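Local atomic coordinates of VP5 (Halorubrum pleomorphic virus 6, PDB entry 6QGL), a protein that probably mediates fusion of the viral envelope with the membrane of its haloarchaeal host cell. Residues 118-123 and 205-210. Sequence-based numbering, arbitrary orientation.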
loop_
_atom_site.group_PDB
_atom_site.type_symbol
_atom_site.label_atom_id
_atom_site.label_comp_id
_atom_site.label_asym_id
_atom_site.label_seq_id
_atom_site.Cartn_x
_atom_site.Cartn_y
_atom_site.Cartn_z
ATOM N N ASN A 118 7.442 12.020 4.352
ATOM C CA ASN A 118 6.232 11.188 4.300
ATOM C C ASN A 118 6.472 9.806 4.888
ATOM O O ASN A 118 5.653 9.327 5.675
ATOM C CB ASN A 118 5.711 11.059 2.871
ATOM C CG ASN A 118 5.158 12.328 2.288
ATOM O OD1 ASN A 118 4.879 13.319 2.979
ATOM N ND2 ASN A 118 5.003 12.320 0.985
ATOM N N PHE A 119 7.605 9.185 4.520
ATOM C CA PHE A 119 8.015 7.867 4.984
ATOM C C PHE A 119 8.242 7.856 6.503
ATOM O O PHE A 119 7.655 7.017 7.189
ATOM C CB PHE A 119 9.261 7.395 4.210
ATOM C CG PHE A 119 9.801 6.049 4.621
ATOM C CD1 PHE A 119 9.114 4.880 4.311
ATOM C CD2 PHE A 119 11.011 5.947 5.298
ATOM C CE1 PHE A 119 9.611 3.635 4.702
ATOM C CE2 PHE A 119 11.515 4.700 5.673
ATOM C CZ PHE A 119 10.814 3.553 5.368
ATOM N N TYR A 120 9.047 8.807 7.030
ATOM C CA TYR A 120 9.319 8.899 8.471
ATOM C C TYR A 120 8.098 9.325 9.276
ATOM O O TYR A 120 7.963 8.903 10.425
ATOM C CB TYR A 120 10.517 9.810 8.779
ATOM C CG TYR A 120 11.805 9.436 8.079
ATOM C CD1 TYR A 120 12.205 8.107 7.969
ATOM C CD2 TYR A 120 12.654 10.419 7.580
ATOM C CE1 TYR A 120 13.388 7.761 7.325
ATOM C CE2 TYR A 120 13.843 10.085 6.939
ATOM C CZ TYR A 120 14.207 8.755 6.818
ATOM O OH TYR A 120 15.376 8.426 6.186
ATOM N N LYS A 121 7.201 10.138 8.674
ATOM C CA LYS A 121 5.958 10.580 9.313
ATOM C C LYS A 121 5.059 9.383 9.621
ATOM O O LYS A 121 4.499 9.329 10.715
ATOM C CB LYS A 121 5.210 11.607 8.446
ATOM C CG LYS A 121 5.352 13.044 8.940
ATOM C CD LYS A 121 5.016 14.086 7.873
ATOM C CE LYS A 121 3.543 14.297 7.603
ATOM N NZ LYS A 121 3.329 15.065 6.348
ATOM N N SER A 122 4.951 8.412 8.678
ATOM C CA SER A 122 4.131 7.209 8.860
ATOM C C SER A 122 4.712 6.262 9.915
ATOM O O SER A 122 3.939 5.607 10.620
ATOM C CB SER A 122 3.872 6.496 7.535
ATOM O OG SER A 122 4.959 5.686 7.125
ATOM N N TRP A 123 6.061 6.216 10.050
ATOM C CA TRP A 123 6.738 5.418 11.079
ATOM C C TRP A 123 6.407 6.033 12.435
ATOM O O TRP A 123 5.979 5.320 13.340
ATOM C CB TRP A 123 8.267 5.383 10.864
ATOM C CG TRP A 123 9.037 4.945 12.081
ATOM C CD1 TRP A 123 9.660 5.751 12.991
ATOM C CD2 TRP A 123 9.189 3.604 12.562
ATOM N NE1 TRP A 123 10.209 4.992 13.997
ATOM C CE2 TRP A 123 9.958 3.669 13.747
ATOM C CE3 TRP A 123 8.780 2.346 12.087
ATOM C CZ2 TRP A 123 10.308 2.527 14.476
ATOM C CZ3 TRP A 123 9.134 1.217 12.806
ATOM C CH2 TRP A 123 9.878 1.314 13.991
ATOM N N ASN A 205 14.635 2.106 14.554
ATOM C CA ASN A 205 13.882 3.006 13.679
ATOM C C ASN A 205 14.072 2.503 12.230
ATOM O O ASN A 205 14.827 1.542 12.058
ATOM C CB ASN A 205 14.349 4.471 13.860
ATOM C CG ASN A 205 15.826 4.733 13.682
ATOM O OD1 ASN A 205 16.495 4.187 12.802
ATOM N ND2 ASN A 205 16.369 5.611 14.507
ATOM N N PRO A 206 13.461 3.096 11.168
ATOM C CA PRO A 206 13.701 2.571 9.811
ATOM C C PRO A 206 15.166 2.613 9.347
ATOM O O PRO A 206 15.529 1.843 8.463
ATOM C CB PRO A 206 12.814 3.455 8.927
ATOM C CG PRO A 206 11.782 3.999 9.833
ATOM C CD PRO A 206 12.505 4.223 11.126
ATOM N N LYS A 207 16.004 3.487 9.945
ATOM C CA LYS A 207 17.415 3.652 9.567
ATOM C C LYS A 207 18.364 2.595 10.139
ATOM O O LYS A 207 19.217 2.096 9.404
ATOM C CB LYS A 207 17.929 5.059 9.927
ATOM C CG LYS A 207 17.383 6.187 9.060
ATOM C CD LYS A 207 18.025 7.520 9.448
ATOM C CE LYS A 207 17.699 8.654 8.511
ATOM N NZ LYS A 207 18.389 8.510 7.204
ATOM N N GLU A 208 18.253 2.285 11.448
ATOM C CA GLU A 208 19.158 1.344 12.126
ATOM C C GLU A 208 18.569 0.702 13.382
ATOM O O GLU A 208 17.580 1.194 13.925
ATOM C CB GLU A 208 20.477 2.062 12.508
ATOM C CG GLU A 208 20.289 3.237 13.463
ATOM C CD GLU A 208 21.477 3.621 14.323
ATOM O OE1 GLU A 208 22.254 2.722 14.719
ATOM O OE2 GLU A 208 21.611 4.828 14.626
ATOM N N VAL A 209 19.227 -0.375 13.861
ATOM C CA VAL A 209 18.924 -1.071 15.113
ATOM C C VAL A 209 20.030 -0.621 16.074
ATOM O O VAL A 209 21.198 -0.972 15.875
ATOM C CB VAL A 209 18.878 -2.620 14.966
ATOM C CG1 VAL A 209 18.674 -3.301 16.314
ATOM C CG2 VAL A 209 17.790 -3.052 13.999
ATOM N N VAL A 210 19.672 0.198 17.075
ATOM C CA VAL A 210 20.606 0.722 18.075
ATOM C C VAL A 210 21.086 -0.413 18.997
ATOM O O VAL A 210 22.284 -0.701 19.025
ATOM C CB VAL A 210 20.028 1.944 18.849
ATOM C CG1 VAL A 210 21.028 2.483 19.871
ATOM C CG2 VAL A 210 19.593 3.052 17.890
#
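Pro206, at the tip of a tight turn, meets the long helix 97-140 by setting the CD-CG edge of its ring over one face of the Trp123 indole. Its CD stands 3.5 Å from the centroid of the five-membered pyrrole ring and only 3° off the normal, a well-centred CH-pi contact, while Pro206 CG lies 3.7 Å from Trp123 CG. The next ring carbon, Pro206 CB, meets Phe119, whose CE2 lies 3.7 Å away in an oblique approach. Phe119 and Trp123, one helical turn apart, both hold CG anti to the backbone N (chi1 179° and 163°), and so present their rings to the same proline. Alongside, the Asn205 backbone passes the benzo part of the indole, with Asn205 CA 3.7 Å from Trp123 CZ2. At the more open margin the extended Lys207 chain bends at its last torsion and crosses the Tyr120 side chain at about a right angle; the bond from Lys207 NZ to Tyr120 OH, 3.2 Å, is weak, and the stronger partner of that hydroxyl is Glu236.

The turn belongs to a beta-hairpin of strands 201-204 and 209-213 within a four-stranded antiparallel sheet, so the contact seats one end of the hairpin on the helix. Asn205 shapes it as an Asx motif: OD1 takes the Glu208 N-H at 2.9 Å, nearly along the C=O axis, and more weakly that of Lys207, while Asn205 N donates to Glu208 O and ND2 is hydrogen-bonded to Thr185 OG1. Further out, Leu184 O accepts a hydrogen bond from Trp123 NE1, Trp232 of helix 229-257 meets the indole edge-to-face, and Asn233 ND2 is bonded to Pro206 O.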